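Local coordinates for protein ADP-ribose pyrophosphatase MutT (Rickettsia felis, PDB 4KYX) that probably hydrolyses a pyrophosphate bond in nucleotides such as 8-oxo-dGTP, as a magnesium-dependent Nudix hydrolase, at residues A[11-16]-A[88-94]; A[17-21]-A[58-63]; A[39-43]-A[126-130]; A[66-72]-A[101-107]. All coordinates share one frame; numbering follows the deposited sequence.

Contact 1. Residues A[11-16]-A[88-94]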
loop_
_atom_site.group_PDB
_atom_site.type_symbol
_atom_site.label_atom_id
_atom_site.label_comp_id
_atom_site.label_asym_id
_atom_site.label_seq_id
_atom_site.Cartn_x
_atom_site.Cartn_y
_atom_site.Cartn_z
ATOM N N ASN A 11 11.583 -5.184 -13.273
ATOM C CA ASN A 11 11.764 -4.653 -11.919
ATOM C C ASN A 11 10.465 -4.034 -11.402
ATOM O O ASN A 11 10.260 -2.832 -11.488
ATOM C CB ASN A 11 12.886 -3.610 -11.917
ATOM C CG ASN A 11 13.313 -3.195 -10.524
ATOM O OD1 ASN A 11 12.876 -3.762 -9.515
ATOM N ND2 ASN A 11 14.185 -2.195 -10.459
ATOM N N HIS A 12 9.595 -4.879 -10.881
ATOM C CA HIS A 12 8.299 -4.470 -10.353
ATOM C C HIS A 12 8.386 -3.824 -8.940
ATOM O O HIS A 12 9.176 -4.249 -8.090
ATOM C CB HIS A 12 7.392 -5.704 -10.269
ATOM C CG HIS A 12 7.107 -6.337 -11.598
ATOM N ND1 HIS A 12 6.949 -7.697 -11.758
ATOM C CD2 HIS A 12 6.957 -5.793 -12.830
ATOM C CE1 HIS A 12 6.689 -7.961 -13.025
ATOM N NE2 HIS A 12 6.682 -6.821 -13.699
ATOM N N PRO A 13 7.524 -2.826 -8.674
ATOM C CA PRO A 13 7.318 -2.341 -7.312
ATOM C C PRO A 13 7.003 -3.493 -6.323
ATOM O O PRO A 13 6.239 -4.403 -6.647
ATOM C CB PRO A 13 6.092 -1.413 -7.474
ATOM C CG PRO A 13 6.156 -0.968 -8.879
ATOM C CD PRO A 13 6.609 -2.168 -9.635
ATOM N N ARG A 14 7.587 -3.429 -5.140
ATOM C CA ARG A 14 7.388 -4.467 -4.141
ATOM C C ARG A 14 6.643 -3.974 -2.929
ATOM O O ARG A 14 6.686 -2.821 -2.628
ATOM C CB ARG A 14 8.755 -4.986 -3.734
ATOM C CG ARG A 14 9.570 -5.570 -4.875
ATOM C CD ARG A 14 9.285 -7.055 -5.140
ATOM N NE ARG A 14 8.814 -7.836 -3.979
ATOM C CZ ARG A 14 9.525 -8.659 -3.211
ATOM N NH1 ARG A 14 10.843 -8.843 -3.368
ATOM N NH2 ARG A 14 8.892 -9.302 -2.236
ATOM N N ILE A 15 6.030 -4.865 -2.156
ATOM C CA ILE A 15 5.295 -4.436 -1.026
ATOM C C ILE A 15 6.054 -4.832 0.245
ATOM O O ILE A 15 6.371 -5.994 0.460
ATOM C CB ILE A 15 3.892 -5.040 -0.985
ATOM C CG1 ILE A 15 3.086 -4.576 -2.211
ATOM C CG2 ILE A 15 3.250 -4.687 0.343
ATOM C CD1 ILE A 15 2.129 -5.582 -2.808
ATOM N N GLY A 16 6.281 -3.839 1.080
ATOM C CA GLY A 16 6.993 -3.983 2.338
ATOM C C GLY A 16 6.001 -3.724 3.458
ATOM O O GLY A 16 5.085 -2.910 3.340
ATOM N N GLN A 88 18.074 0.862 -7.024
ATOM C CA GLN A 88 17.080 0.680 -8.082
ATOM C C GLN A 88 15.918 -0.242 -7.647
ATOM O O GLN A 88 15.534 -1.162 -8.361
ATOM C CB GLN A 88 17.726 0.198 -9.382
ATOM C CG GLN A 88 18.492 1.287 -10.119
ATOM C CD GLN A 88 17.680 2.554 -10.282
ATOM O OE1 GLN A 88 17.677 3.418 -9.398
ATOM N NE2 GLN A 88 16.978 2.672 -11.407
ATOM N N LYS A 89 15.381 0.049 -6.468
ATOM C CA LYS A 89 14.273 -0.682 -5.888
ATOM C C LYS A 89 13.118 0.307 -5.708
ATOM O O LYS A 89 13.328 1.496 -5.535
ATOM C CB LYS A 89 14.702 -1.264 -4.549
ATOM N N HIS A 90 11.894 -0.158 -5.884
ATOM C CA HIS A 90 10.721 0.663 -5.655
ATOM C C HIS A 90 9.841 -0.143 -4.664
ATOM O O HIS A 90 9.444 -1.261 -4.981
ATOM C CB HIS A 90 10.019 0.840 -6.999
ATOM C CG HIS A 90 8.749 1.631 -6.939
ATOM N ND1 HIS A 90 8.156 2.137 -8.069
ATOM C CD2 HIS A 90 7.967 2.023 -5.902
ATOM C CE1 HIS A 90 7.062 2.795 -7.745
ATOM N NE2 HIS A 90 6.912 2.731 -6.442
ATOM N N TYR A 91 9.546 0.433 -3.500
ATOM C CA TYR A 91 8.742 -0.198 -2.479
ATOM C C TYR A 91 7.548 0.615 -2.111
ATOM O O TYR A 91 7.634 1.823 -1.917
ATOM C CB TYR A 91 9.548 -0.364 -1.194
ATOM C CG TYR A 91 10.421 -1.528 -1.266
ATOM C CD1 TYR A 91 9.947 -2.776 -0.933
ATOM C CD2 TYR A 91 11.756 -1.402 -1.674
ATOM C CE1 TYR A 91 10.772 -3.885 -0.989
ATOM C CE2 TYR A 91 12.587 -2.516 -1.752
ATOM C CZ TYR A 91 12.081 -3.750 -1.414
ATOM O OH TYR A 91 12.881 -4.864 -1.458
ATOM N N VAL A 92 6.416 -0.057 -2.014
ATOM C CA VAL A 92 5.273 0.505 -1.356
ATOM C C VAL A 92 5.303 -0.074 0.043
ATOM O O VAL A 92 5.218 -1.299 0.220
ATOM C CB VAL A 92 3.976 0.193 -2.127
ATOM C CG1 VAL A 92 2.749 0.544 -1.318
ATOM C CG2 VAL A 92 3.963 0.967 -3.457
ATOM N N SER A 93 5.478 0.782 1.055
ATOM C CA SER A 93 5.505 0.308 2.432
ATOM C C SER A 93 4.147 0.494 3.100
ATOM O O SER A 93 3.551 1.564 3.035
ATOM C CB SER A 93 6.545 1.038 3.248
ATOM O OG SER A 93 7.859 0.813 2.714
ATOM N N ILE A 94 3.696 -0.529 3.786
ATOM C CA ILE A 94 2.511 -0.468 4.609
ATOM C C ILE A 94 2.955 -0.482 6.041
ATOM O O ILE A 94 3.642 -1.413 6.468
ATOM C CB ILE A 94 1.655 -1.715 4.392
ATOM C CG1 ILE A 94 1.375 -1.882 2.907
ATOM C CG2 ILE A 94 0.396 -1.661 5.244
ATOM C CD1 ILE A 94 0.553 -0.825 2.303
HETATM O O HOH W 1 11.556 -2.703 -7.327
#
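Arg14 and Tyr91 face each other in a parallel pair of strands, and Ile15 with Val92 and Gly16 with Ser93 continue the register. The backbone bonds alternate in the parallel manner. Arg14 N gives its proton to His90 O at 2.9 Å, and Arg14 O receives Val92 N at 2.8 Å. Gly16 repeats the pattern, its N bonding to Val92 O and its O taking Ile94 N. The carbonyls of His90, Arg14, Val92 and Gly16 each also meet a CA-H from the other segment, that of Pro13 in the case of His90 O.

Ahead of the regular pairing, side chain and water take over. Asn11 turns its CG anti to the backbone N (chi1 -169°), and ND2 donates to Gln88 O at 2.7 Å, with the oxygen close to the amide plane. A water bridges the gap between the two backbones. It accepts from His90 N and lies 2.8 Å from Asn11 OD1 and 2.9 Å from His12 O.

Pro13 CG lies over one face of the His90 imidazole, 4.1 Å from its centroid, a CH-pi contact. Both ring nitrogens are satisfied elsewhere: NE2 by Asn81, ND1 by the backbone N of Gly52 of the second subunit. Arg14 CB reaches Tyr91 CE1 at 3.6 Å, while the Tyr91 hydroxyl bonds to His48.

Ile15 packs on Ile15 of the second subunit. This is the one parallel pair of the mixed Nudix sheet; its other neighbours run antiparallel. Strand 45-48 flanks 14-22 on the outer side, and strand 75-84 pairs with 89-99 on the other.

Contact 2. Residues A[17-21]-A[58-63]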
loop_
_atom_site.group_PDB
_atom_site.type_symbol
_atom_site.label_atom_id
_atom_site.label_comp_id
_atom_site.label_asym_id
_atom_site.label_seq_id
_atom_site.Cartn_x
_atom_site.Cartn_y
_atom_site.Cartn_z
ATOM N N ILE A 17 6.199 -4.369 4.593
ATOM C CA ILE A 17 5.407 -4.125 5.769
ATOM C C ILE A 17 6.374 -3.524 6.805
ATOM O O ILE A 17 7.407 -4.139 7.110
ATOM C CB ILE A 17 4.791 -5.463 6.290
ATOM C CG1 ILE A 17 3.778 -6.105 5.329
ATOM C CG2 ILE A 17 4.284 -5.312 7.717
ATOM C CD1 ILE A 17 2.708 -5.240 4.771
ATOM N N GLY A 18 6.032 -2.386 7.401
ATOM C CA GLY A 18 6.781 -1.912 8.560
ATOM C C GLY A 18 5.910 -1.897 9.784
ATOM O O GLY A 18 4.752 -1.537 9.751
ATOM N N ILE A 19 6.503 -2.277 10.907
ATOM C CA ILE A 19 5.795 -2.267 12.171
ATOM C C ILE A 19 6.382 -1.317 13.215
ATOM O O ILE A 19 7.562 -1.420 13.569
ATOM C CB ILE A 19 5.767 -3.663 12.779
ATOM C CG1 ILE A 19 5.290 -4.654 11.693
ATOM C CG2 ILE A 19 4.806 -3.645 13.966
ATOM C CD1 ILE A 19 6.413 -5.362 10.943
ATOM N N LEU A 20 5.580 -0.363 13.666
ATOM C CA LEU A 20 5.929 0.423 14.826
ATOM C C LEU A 20 5.494 -0.368 16.065
ATOM O O LEU A 20 4.342 -0.392 16.431
ATOM C CB LEU A 20 5.305 1.794 14.827
ATOM C CG LEU A 20 5.387 2.596 13.532
ATOM C CD1 LEU A 20 4.910 4.032 13.768
ATOM C CD2 LEU A 20 6.827 2.589 13.066
ATOM N N ILE A 21 6.488 -0.948 16.741
ATOM C CA ILE A 21 6.273 -1.770 17.911
ATOM C C ILE A 21 6.466 -0.873 19.113
ATOM O O ILE A 21 7.529 -0.204 19.252
ATOM C CB ILE A 21 7.315 -2.882 18.066
ATOM C CG1 ILE A 21 7.403 -3.750 16.826
ATOM C CG2 ILE A 21 6.977 -3.742 19.277
ATOM C CD1 ILE A 21 8.703 -4.512 16.770
ATOM N N CYS A 58 1.499 -10.740 8.451
ATOM C CA CYS A 58 2.871 -10.476 8.079
ATOM C C CYS A 58 3.547 -9.718 9.198
ATOM O O CYS A 58 4.654 -10.068 9.620
ATOM C CB CYS A 58 2.884 -9.724 6.738
ATOM S SG CYS A 58 4.570 -9.252 6.256
ATOM N N ALA A 59 2.865 -8.700 9.709
ATOM C CA ALA A 59 3.364 -7.851 10.800
ATOM C C ALA A 59 3.700 -8.682 12.044
ATOM O O ALA A 59 4.860 -8.644 12.559
ATOM C CB ALA A 59 2.370 -6.764 11.142
ATOM N N ILE A 60 2.735 -9.482 12.479
ATOM C CA ILE A 60 2.970 -10.386 13.597
ATOM C C ILE A 60 4.183 -11.352 13.386
ATOM O O ILE A 60 5.054 -11.465 14.253
ATOM C CB ILE A 60 1.687 -11.148 14.009
ATOM C CG1 ILE A 60 0.614 -10.158 14.486
ATOM C CG2 ILE A 60 1.995 -12.150 15.112
ATOM C CD1 ILE A 60 -0.769 -10.771 14.587
ATOM N N ARG A 61 4.236 -12.029 12.259
ATOM C CA ARG A 61 5.312 -12.937 11.885
ATOM C C ARG A 61 6.685 -12.225 11.877
ATOM O O ARG A 61 7.666 -12.686 12.544
ATOM C CB ARG A 61 5.050 -13.515 10.497
ATOM C CG ARG A 61 6.175 -14.393 10.028
ATOM C CD ARG A 61 5.860 -15.056 8.725
ATOM N NE ARG A 61 5.702 -14.109 7.629
ATOM C CZ ARG A 61 6.669 -13.401 7.062
ATOM N NH1 ARG A 61 7.928 -13.469 7.490
ATOM N NH2 ARG A 61 6.376 -12.595 6.047
ATOM N N GLU A 62 6.749 -11.106 11.178
ATOM C CA GLU A 62 8.024 -10.379 11.005
ATOM C C GLU A 62 8.580 -9.904 12.334
ATOM O O GLU A 62 9.791 -10.086 12.627
ATOM C CB GLU A 62 7.825 -9.243 10.032
ATOM C CG GLU A 62 7.707 -9.805 8.627
ATOM C CD GLU A 62 7.676 -8.769 7.554
ATOM O OE1 GLU A 62 7.363 -7.556 7.801
ATOM O OE2 GLU A 62 7.852 -9.217 6.393
ATOM N N VAL A 63 7.709 -9.333 13.167
ATOM C CA VAL A 63 8.117 -8.879 14.508
ATOM C C VAL A 63 8.683 -10.053 15.333
ATOM O O VAL A 63 9.751 -9.943 15.984
ATOM C CB VAL A 63 6.976 -8.122 15.232
ATOM C CG1 VAL A 63 7.292 -7.892 16.722
ATOM C CG2 VAL A 63 6.684 -6.816 14.509
#
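Strand 17-21 runs across helix 58-63 at 71° between their N-to-C directions, with the short axes 8.5 Å apart at closest approach. Helix 55-67 is the helix of the Nudix box, the loop-helix-loop signature of the family, packed here on the mixed sheet. The backbones come nearest at Ile19 and Ala59, whose CA atoms are 6.2 Å apart. No hydrogen bond joins the segments, so the contact rests on side-chain packing, and all the touching residues are buried.

Ile17, Ile19 and Ile21 alternate along the strand and direct their CB atoms toward the helix. The small Ala59 lets the two elements come close, with its CB against Ile19 CG1 at 3.6 Å. Ile19 also crosses Val63 at a slant, where Val63 CG2 touches both CB and CG2 of the isoleucine. Ile21 and Val63 meet tip to tip, Ile21 CD1 lying 3.7 Å from Val63 CG1. Val63 CG2 sits between Ile19 and Ile21, while CG1 meets the end of Ile21.

At the other end of the strand segment, Glu62 crosses Ile17 at about a right angle. Its OE1 lies 3.6 Å from Ile17 CB, so a carboxylate oxygen borders the apolar patch. The same OE1 is 3.5 Å from Ile17 O, but these are two acceptors and form no hydrogen bond. On the helix, Arg61 forms a salt bridge with Glu53. Ile17 also touches Ile94 and Leu96 of strand 89-99.

Cys58 has its sulfur anti to the backbone N (chi1 176°), which brings SG to 3.4 Å from Ile17 CG1.

Contact 3. Residues A[39-43]-A[126-130]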
loop_
_atom_site.group_PDB
_atom_site.type_symbol
_atom_site.label_atom_id
_atom_site.label_comp_id
_atom_site.label_asym_id
_atom_site.label_seq_id
_atom_site.Cartn_x
_atom_site.Cartn_y
_atom_site.Cartn_z
ATOM N N GLU A 39 27.850 3.986 7.368
ATOM C CA GLU A 39 26.740 4.866 7.747
ATOM C C GLU A 39 25.652 4.115 8.490
ATOM O O GLU A 39 25.121 3.117 8.013
ATOM C CB GLU A 39 26.075 5.495 6.521
ATOM C CG GLU A 39 27.008 6.322 5.661
ATOM C CD GLU A 39 26.616 6.249 4.190
ATOM O OE1 GLU A 39 25.970 5.228 3.762
ATOM O OE2 GLU A 39 26.950 7.211 3.467
ATOM N N SER A 40 25.231 4.690 9.594
ATOM C CA SER A 40 24.186 4.085 10.363
ATOM C C SER A 40 22.801 4.659 10.030
ATOM O O SER A 40 22.657 5.878 9.777
ATOM C CB SER A 40 24.487 4.224 11.836
ATOM O OG SER A 40 25.746 3.612 12.150
ATOM N N SER A 41 21.796 3.792 10.035
ATOM C CA SER A 41 20.391 4.256 9.875
ATOM C C SER A 41 19.480 3.449 10.740
ATOM O O SER A 41 19.827 2.316 11.096
ATOM C CB SER A 41 19.912 4.204 8.409
ATOM O OG SER A 41 20.071 2.907 7.893
ATOM N N TYR A 42 18.349 4.022 11.114
ATOM C CA TYR A 42 17.420 3.314 11.965
ATOM C C TYR A 42 16.160 2.912 11.190
ATOM O O TYR A 42 15.589 3.722 10.477
ATOM C CB TYR A 42 17.072 4.112 13.214
ATOM C CG TYR A 42 18.223 4.281 14.145
ATOM C CD1 TYR A 42 19.161 5.270 13.906
ATOM C CD2 TYR A 42 18.390 3.452 15.259
ATOM C CE1 TYR A 42 20.230 5.466 14.748
ATOM C CE2 TYR A 42 19.474 3.651 16.119
ATOM C CZ TYR A 42 20.386 4.644 15.845
ATOM O OH TYR A 42 21.497 4.908 16.620
ATOM N N ALA A 43 15.732 1.659 11.371
ATOM C CA ALA A 43 14.500 1.163 10.725
ATOM C C ALA A 43 13.636 0.460 11.721
ATOM O O ALA A 43 14.127 -0.157 12.653
ATOM C CB ALA A 43 14.807 0.209 9.597
ATOM N N PRO A 126 16.004 9.162 16.511
ATOM C CA PRO A 126 17.223 9.491 15.778
ATOM C C PRO A 126 16.917 10.209 14.490
ATOM O O PRO A 126 15.798 10.134 13.992
ATOM C CB PRO A 126 17.871 8.129 15.510
ATOM C CG PRO A 126 17.090 7.113 16.262
ATOM C CD PRO A 126 15.886 7.735 16.872
ATOM N N SER A 127 17.902 10.936 13.965
ATOM C CA SER A 127 17.732 11.703 12.735
ATOM C C SER A 127 17.810 10.890 11.490
ATOM O O SER A 127 17.131 11.191 10.502
ATOM C CB SER A 127 18.875 12.746 12.599
ATOM O OG SER A 127 18.382 13.996 12.964
ATOM N N ASN A 128 18.711 9.916 11.531
ATOM C CA ASN A 128 19.076 9.070 10.415
ATOM C C ASN A 128 18.107 7.869 10.295
ATOM O O ASN A 128 18.444 6.746 10.588
ATOM C CB ASN A 128 20.514 8.549 10.624
ATOM C CG ASN A 128 20.827 8.176 12.084
ATOM O OD1 ASN A 128 20.420 8.866 13.048
ATOM N ND2 ASN A 128 21.622 7.126 12.255
ATOM N N LEU A 129 16.893 8.157 9.898
ATOM C CA LEU A 129 15.881 7.143 9.759
ATOM C C LEU A 129 15.782 6.598 8.319
ATOM O O LEU A 129 15.869 7.365 7.356
ATOM C CB LEU A 129 14.567 7.780 10.162
ATOM C CG LEU A 129 14.491 8.306 11.583
ATOM C CD1 LEU A 129 13.087 8.814 11.793
ATOM C CD2 LEU A 129 14.843 7.263 12.637
ATOM N N PHE A 130 15.546 5.302 8.186
ATOM C CA PHE A 130 15.261 4.626 6.914
ATOM C C PHE A 130 14.186 5.473 6.184
ATOM O O PHE A 130 13.271 5.957 6.824
ATOM C CB PHE A 130 14.713 3.224 7.264
ATOM C CG PHE A 130 14.415 2.337 6.100
ATOM C CD1 PHE A 130 15.315 2.179 5.064
ATOM C CD2 PHE A 130 13.269 1.572 6.100
ATOM C CE1 PHE A 130 15.023 1.332 3.984
ATOM C CE2 PHE A 130 12.976 0.732 5.037
ATOM C CZ PHE A 130 13.874 0.606 3.988
#
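Tyr42 lays one face of its ring against Pro126, whose CG stands over the ring centre at 3.7 Å from the centroid. This CH-pi contact is direct, only 13° off the ring normal. Pro126 CB touches Tyr42 CD1 as well. The amide of Asn128 meets the same ring at its edge, with ND2 3.3 Å from Tyr42 CE1. The two planes stand nearly perpendicular, 85° apart.

That ND2 also donates to Ser40 O at 3.0 Å. The bond is straight at the hydrogen, but the donor sits above the carbonyl plane and not on a lone pair. Asn128 CG lies between the backbone N and the carbonyl carbon (chi1 39°), and from there ND2 reaches Ser40 O.

Asn128 is the centre of an inverse gamma turn. The loop it belongs to joins the edge strand 40-43 of the three-stranded sheet through a single beta bridge, Tyr42 to Leu129. Tyr42 N donates to Asn128 O at 2.8 Å, and Phe130 N to Tyr42 O. Leu129 CD2 packs on Tyr42 CB, 3.9 Å away. Phe130 is the N-cap residue of helix 131-137, and its CB rests on Ala43 CB at 3.8 Å.

Contact 4. Residues A[66-72]-A[101-107]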
loop_
_atom_site.group_PDB
_atom_site.type_symbol
_atom_site.label_atom_id
_atom_site.label_comp_id
_atom_site.label_asym_id
_atom_site.label_seq_id
_atom_site.Cartn_x
_atom_site.Cartn_y
_atom_site.Cartn_z
ATOM N N GLU A 66 12.112 -11.270 13.964
ATOM C CA GLU A 66 13.225 -10.307 14.063
ATOM C C GLU A 66 13.669 -9.948 15.513
ATOM O O GLU A 66 14.851 -9.657 15.750
ATOM C CB GLU A 66 12.872 -9.038 13.272
ATOM C CG GLU A 66 12.745 -9.326 11.785
ATOM C CD GLU A 66 12.190 -8.175 11.006
ATOM O OE1 GLU A 66 11.748 -7.188 11.621
ATOM O OE2 GLU A 66 12.086 -8.299 9.748
ATOM N N THR A 67 12.713 -9.970 16.443
ATOM C CA THR A 67 12.852 -9.352 17.743
ATOM C C THR A 67 12.456 -10.280 18.888
ATOM O O THR A 67 12.632 -9.900 20.026
ATOM C CB THR A 67 11.986 -8.080 17.876
ATOM O OG1 THR A 67 10.594 -8.474 17.890
ATOM C CG2 THR A 67 12.272 -7.111 16.761
ATOM N N ASN A 68 11.873 -11.440 18.594
ATOM C CA ASN A 68 11.291 -12.355 19.602
ATOM C C ASN A 68 10.059 -11.801 20.328
ATOM O O ASN A 68 9.586 -12.407 21.280
ATOM C CB ASN A 68 12.378 -12.729 20.637
ATOM C CG ASN A 68 12.155 -14.045 21.329
ATOM O OD1 ASN A 68 11.762 -15.005 20.726
ATOM N ND2 ASN A 68 12.463 -14.102 22.630
ATOM N N LEU A 69 9.526 -10.676 19.868
ATOM C CA LEU A 69 8.426 -10.019 20.520
ATOM C C LEU A 69 7.119 -10.472 19.894
ATOM O O LEU A 69 7.043 -10.727 18.691
ATOM C CB LEU A 69 8.514 -8.503 20.393
ATOM C CG LEU A 69 9.712 -7.852 21.060
ATOM C CD1 LEU A 69 9.889 -6.378 20.752
ATOM C CD2 LEU A 69 9.607 -8.101 22.558
ATOM N N ILE A 70 6.108 -10.564 20.747
ATOM C CA ILE A 70 4.767 -10.952 20.345
ATOM C C ILE A 70 3.928 -9.699 20.376
ATOM O O ILE A 70 3.743 -9.081 21.446
ATOM C CB ILE A 70 4.185 -12.033 21.329
ATOM C CG1 ILE A 70 4.945 -13.329 21.160
ATOM C CG2 ILE A 70 2.720 -12.198 21.041
ATOM C CD1 ILE A 70 4.550 -14.425 22.170
ATOM N N ILE A 71 3.406 -9.310 19.205
ATOM C CA ILE A 71 2.499 -8.178 19.153
ATOM C C ILE A 71 1.128 -8.664 18.920
ATOM O O ILE A 71 0.938 -9.779 18.366
ATOM C CB ILE A 71 2.858 -7.122 18.071
ATOM C CG1 ILE A 71 3.038 -7.783 16.718
ATOM C CG2 ILE A 71 4.102 -6.323 18.483
ATOM C CD1 ILE A 71 2.742 -6.848 15.581
ATOM N N GLU A 72 0.162 -7.856 19.363
ATOM C CA GLU A 72 -1.233 -8.158 19.141
ATOM C C GLU A 72 -1.944 -7.030 18.375
ATOM O O GLU A 72 -1.561 -5.864 18.495
ATOM C CB GLU A 72 -1.961 -8.448 20.467
ATOM C CG GLU A 72 -2.032 -7.252 21.403
ATOM C CD GLU A 72 -2.869 -7.459 22.670
ATOM O OE1 GLU A 72 -3.251 -8.640 23.062
ATOM O OE2 GLU A 72 -3.105 -6.394 23.311
ATOM N N LEU A 101 3.564 -7.593 23.920
ATOM C CA LEU A 101 3.075 -8.223 25.143
ATOM C C LEU A 101 4.191 -8.750 26.048
ATOM O O LEU A 101 3.942 -9.150 27.187
ATOM C CB LEU A 101 2.145 -9.364 24.739
ATOM C CG LEU A 101 0.887 -8.923 23.996
ATOM C CD1 LEU A 101 -0.018 -10.120 23.730
ATOM C CD2 LEU A 101 0.132 -7.850 24.787
ATOM N N ASN A 102 5.418 -8.788 25.552
ATOM C CA ASN A 102 6.499 -9.479 26.227
ATOM C C ASN A 102 7.793 -8.710 26.002
ATOM O O ASN A 102 8.783 -9.290 25.594
ATOM C CB ASN A 102 6.629 -10.901 25.667
ATOM C CG ASN A 102 6.999 -10.940 24.173
ATOM O OD1 ASN A 102 6.644 -10.052 23.411
ATOM N ND2 ASN A 102 7.691 -12.007 23.750
ATOM N N GLU A 103 7.767 -7.405 26.252
ATOM C CA GLU A 103 8.906 -6.563 25.895
ATOM C C GLU A 103 10.225 -7.006 26.521
ATOM O O GLU A 103 11.289 -6.788 25.931
ATOM C CB GLU A 103 8.625 -5.092 26.226
ATOM C CG GLU A 103 8.516 -4.770 27.718
ATOM C CD GLU A 103 7.979 -3.376 27.931
ATOM O OE1 GLU A 103 6.772 -3.193 27.654
ATOM O OE2 GLU A 103 8.766 -2.469 28.276
ATOM N N HIS A 104 10.199 -7.638 27.703
ATOM C CA HIS A 104 11.455 -8.068 28.310
ATOM C C HIS A 104 12.124 -9.246 27.634
ATOM O O HIS A 104 13.282 -9.533 27.953
ATOM C CB HIS A 104 11.266 -8.333 29.802
ATOM C CG HIS A 104 10.822 -7.122 30.542
ATOM N ND1 HIS A 104 9.859 -7.158 31.530
ATOM C CD2 HIS A 104 11.141 -5.818 30.372
ATOM C CE1 HIS A 104 9.654 -5.929 31.977
ATOM N NE2 HIS A 104 10.411 -5.099 31.283
ATOM N N GLU A 105 11.424 -9.883 26.685
ATOM C CA GLU A 105 11.976 -10.993 25.927
ATOM C C GLU A 105 12.628 -10.515 24.621
ATOM O O GLU A 105 13.020 -11.329 23.809
ATOM C CB GLU A 105 10.885 -12.021 25.608
ATOM C CG GLU A 105 10.356 -12.663 26.877
ATOM C CD GLU A 105 9.371 -13.755 26.684
ATOM O OE1 GLU A 105 9.229 -14.502 27.662
ATOM O OE2 GLU A 105 8.699 -13.857 25.663
ATOM N N LEU A 106 12.768 -9.210 24.418
ATOM C CA LEU A 106 13.423 -8.689 23.235
ATOM C C LEU A 106 14.761 -9.367 23.024
ATOM O O LEU A 106 15.585 -9.440 23.964
ATOM C CB LEU A 106 13.643 -7.200 23.405
ATOM C CG LEU A 106 14.515 -6.467 22.345
ATOM C CD1 LEU A 106 13.796 -6.556 20.976
ATOM C CD2 LEU A 106 14.742 -5.031 22.769
ATOM N N GLN A 107 14.956 -9.921 21.824
ATOM C CA GLN A 107 16.256 -10.478 21.430
ATOM C C GLN A 107 16.536 -10.063 20.014
ATOM O O GLN A 107 15.608 -9.984 19.194
ATOM C CB GLN A 107 16.268 -12.005 21.515
ATOM C CG GLN A 107 16.119 -12.489 22.920
ATOM C CD GLN A 107 16.174 -14.003 23.035
ATOM O OE1 GLN A 107 16.500 -14.702 22.090
ATOM N NE2 GLN A 107 15.875 -14.510 24.220
#
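Asn102 and Ile70 are joined by a nearly straight hydrogen bond, in which Ile70 N donates to Asn102 OD1 at 2.8 Å. The other end of that amide is gripped too. Asn102 ND2 gives one proton to Asn68 O at 3.1 Å, on a lone pair in the carbonyl plane, and the other to the Glu105 carboxylate at OE2. Three bonds therefore fix the rotation of the Asn102 amide. Its CG lies between the backbone N and the carbonyl carbon (chi1 63°), which turns the amide toward 68-70. Asn68 answers from the opposite segment: its ND2 donates to Glu105 O at 3.1 Å.

Backbone bonds hold both ends. Leu101 N donates to Ile70 O. Gln107 N reaches Thr67 O at 2.9 Å, coming from above the carbonyl plane.

This is the C-terminal end of the Nudix box, where the chain leaves helix 55-67. Asn68 is the first residue out of helical conformation, with a positive phi of 67°. Thr67 OG1 accepts from Leu69 N in an ST turn while also bonding to Val63 O. The 3-10 turn 103-105 lies across from this exit.

Among the apolar contacts, Leu69 CD1 meets Leu106 CD1 at 3.9 Å, and Leu106 CD1 packs on Thr67 CB. Both leucines also touch Trp119 of strand 116-120 and Leu29 of strand 28-34. Other van der Waals contacts set carbon against oxygen. Leu69 CD2 is 3.4 Å from Asn102 O. Further along, Leu101 crosses Glu72 at about a right angle, with CD1 3.6 Å from Glu72 OE1.

How the contacts relate
From the N terminus, strand 14-22 serves contact 1 first and contact 2 next. Contact 1 closes a long loop by pairing this strand with 89-99, and contact 2, which lies wholly within that loop, packs helix 55-67 on the same strand. The two touch where Ile94 meets Ile17 and Gly18. Contact 3 starts inside both loops but ends beyond them at 126-130, so it crosses contacts 1 and 2. It ties the three-stranded sheet to the approach to helix 131-137. Contact 4 follows contact 2 in series, crosses contact 1 and lies within contact 3. It fastens the end of helix 55-67 to the loop after strand 89-99.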